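Local structure of CELL WALL surface anchor family protein (2WW8) at residues K53-G58 against T728-K733. The protein is the adhesin of the pneumococcal pilus, a multidomain surface protein of Streptococcus pneumoniae that recognises host cells. Residues are numbered along the deposited sequence; the frame is centred on the assembly and turned at random.
Sequences KETGEG and TISKEK
Three backbone hydrogen bonds join the ends of strands 48-55 and 724-730, which run parallel. Ile729 N gives its hydrogen to Lys53 O in a nearly straight bond of 2.7 Å (172°). Thr55 N then reaches Ile729 O at 2.8 Å, and Lys731 N returns to Thr55 O at 2.9 Å, almost along the carbonyl axis, so the pairing runs one step past the end of strand 724-730. Between these bonds, the CA hydrogens of Thr728 and Glu54 approach Lys53 O and Ile729 O, adding CA-H...O contacts.

On one face stand Lys53, Thr55, Thr728 and Ser730, whose partly polar side chains suit a surface open to solvent. The side chains of Thr55 and Thr728 cross obliquely, with their CG2 methyls 4.2 Å apart, while Thr55 OG1, in the crowded position between backbone N and carbonyl carbon (chi1 65°), lies near Ser730 OG without a hydrogen bond. Both threonines are beta-branched, as strands favour.

The other face carries Glu54 and Ile729, both buried; Ile729, beta-branched and apolar, suits such a strand position. Glu54 bends at chi2 (-148°) and brings OE1 to 3.2 Å from Lys731 CD, against the aliphatic part of that kinked chain. The charges stay further apart, Glu54 OE2 lying 4.4 Å from Lys731 NZ. Glu103 brings a second carboxylate near that of Glu54 and pairs only weakly, at long range, with Lys731 NZ, which may temper the repulsion.

Beyond the strands, the side chains of exposed Glu57 and Lys733 cross obliquely, bringing Glu57 OE1 and Lys733 NZ to 2.9 Å in a salt bridge whose hydrogen bond is weak.

Strand 48-55 belongs to a prealbumin-like domain, and strand 724-730 returns from some 670 residues later to lie between it and strand 135-137, completing a four-stranded mixed sheet of the CnaB type.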
loop_
_atom_site.group_PDB
_atom_site.type_symbol
_atom_site.label_atom_id
_atom_site.label_comp_id
_atom_site.label_asym_id
_atom_site.label_seq_id
_atom_site.Cartn_x
_atom_site.Cartn_y
_atom_site.Cartn_z
ATOM N N LYS A 53 13.525 45.812 11.619
ATOM C CA LYS A 53 13.342 46.746 10.515
ATOM C C LYS A 53 13.104 48.136 11.103
ATOM O O LYS A 53 12.455 48.245 12.158
ATOM C CB LYS A 53 12.119 46.398 9.658
ATOM C CG LYS A 53 12.301 45.223 8.722
ATOM C CD LYS A 53 11.119 45.100 7.779
ATOM C CE LYS A 53 11.469 44.112 6.687
ATOM N NZ LYS A 53 10.602 44.363 5.502
ATOM N N GLU A 54 13.623 49.158 10.408
ATOM C CA GLU A 54 13.346 50.574 10.711
ATOM C C GLU A 54 12.707 51.321 9.538
ATOM O O GLU A 54 13.220 51.289 8.412
ATOM C CB GLU A 54 14.606 51.285 11.197
ATOM C CG GLU A 54 15.271 50.608 12.395
ATOM C CD GLU A 54 15.955 51.597 13.326
ATOM O OE1 GLU A 54 16.255 52.723 12.855
ATOM O OE2 GLU A 54 16.190 51.246 14.508
ATOM N N THR A 55 11.568 51.962 9.804
ATOM C CA THR A 55 10.953 52.856 8.814
ATOM C C THR A 55 10.960 54.348 9.224
ATOM O O THR A 55 11.149 54.691 10.398
ATOM C CB THR A 55 9.512 52.426 8.434
ATOM O OG1 THR A 55 8.655 52.548 9.583
ATOM C CG2 THR A 55 9.498 51.008 7.838
ATOM N N GLY A 56 10.743 55.232 8.254
ATOM C CA GLY A 56 10.716 56.673 8.493
ATOM C C GLY A 56 9.709 57.334 7.572
ATOM O O GLY A 56 8.535 56.957 7.594
ATOM N N GLU A 57 10.188 58.298 6.778
ATOM C CA GLU A 57 9.430 59.102 5.801
ATOM C C GLU A 57 8.119 58.503 5.280
ATOM O O GLU A 57 8.116 57.835 4.237
ATOM C CB GLU A 57 10.327 59.481 4.609
ATOM C CG GLU A 57 10.097 60.890 4.026
ATOM C CD GLU A 57 10.357 62.031 5.021
ATOM O OE1 GLU A 57 10.591 61.756 6.222
ATOM O OE2 GLU A 57 10.325 63.218 4.616
ATOM N N GLY A 58 7.020 58.759 5.998
ATOM C CA GLY A 58 5.741 58.085 5.745
ATOM C C GLY A 58 5.855 56.611 6.109
ATOM O O GLY A 58 5.246 56.146 7.081
ATOM N N THR A 728 9.289 45.998 13.755
ATOM C CA THR A 728 9.346 47.176 12.915
ATOM C C THR A 728 9.366 48.407 13.835
ATOM O O THR A 728 8.482 48.613 14.682
ATOM C CB THR A 728 8.246 47.199 11.841
ATOM O OG1 THR A 728 8.432 46.059 10.999
ATOM C CG2 THR A 728 8.339 48.464 10.966
ATOM N N ILE A 729 10.427 49.189 13.682
ATOM C CA ILE A 729 10.537 50.458 14.411
ATOM C C ILE A 729 10.243 51.640 13.507
ATOM O O ILE A 729 10.914 51.852 12.492
ATOM C CB ILE A 729 11.865 50.626 15.145
ATOM C CG1 ILE A 729 11.838 49.766 16.414
ATOM C CG2 ILE A 729 12.040 52.086 15.538
ATOM C CD1 ILE A 729 13.205 49.325 16.879
ATOM N N SER A 730 9.193 52.360 13.894
ATOM C CA SER A 730 8.908 53.677 13.336
ATOM C C SER A 730 9.781 54.766 13.971
ATOM O O SER A 730 9.649 55.097 15.148
ATOM C CB SER A 730 7.424 54.001 13.495
ATOM O OG SER A 730 6.712 53.262 12.529
ATOM N N LYS A 731 10.685 55.329 13.184
ATOM C CA LYS A 731 11.643 56.284 13.733
ATOM C C LYS A 731 11.144 57.729 13.533
ATOM O O LYS A 731 10.435 58.004 12.550
ATOM C CB LYS A 731 13.011 55.988 13.106
ATOM C CG LYS A 731 13.775 54.817 13.725
ATOM C CD LYS A 731 15.118 55.259 14.362
ATOM C CE LYS A 731 15.088 55.580 15.867
ATOM N NZ LYS A 731 14.520 54.563 16.825
ATOM N N GLU A 732 11.472 58.636 14.464
ATOM C CA GLU A 732 11.133 60.070 14.311
ATOM C C GLU A 732 12.313 60.845 13.715
ATOM O O GLU A 732 13.422 60.822 14.260
ATOM C CB GLU A 732 10.712 60.776 15.622
ATOM C CG GLU A 732 9.896 59.976 16.650
ATOM C CD GLU A 732 8.387 59.955 16.380
ATOM O OE1 GLU A 732 7.776 61.044 16.263
ATOM O OE2 GLU A 732 7.797 58.842 16.306
ATOM N N LYS A 733 12.073 61.522 12.596
ATOM C CA LYS A 733 13.048 62.480 12.076
ATOM C C LYS A 733 13.552 63.379 13.216
ATOM O O LYS A 733 12.758 63.919 13.991
ATOM C CB LYS A 733 12.408 63.335 10.985
ATOM C CG LYS A 733 13.371 63.860 9.938
ATOM C CD LYS A 733 13.349 63.001 8.684
ATOM C CE LYS A 733 13.668 63.851 7.468
ATOM N NZ LYS A 733 13.180 63.164 6.249
#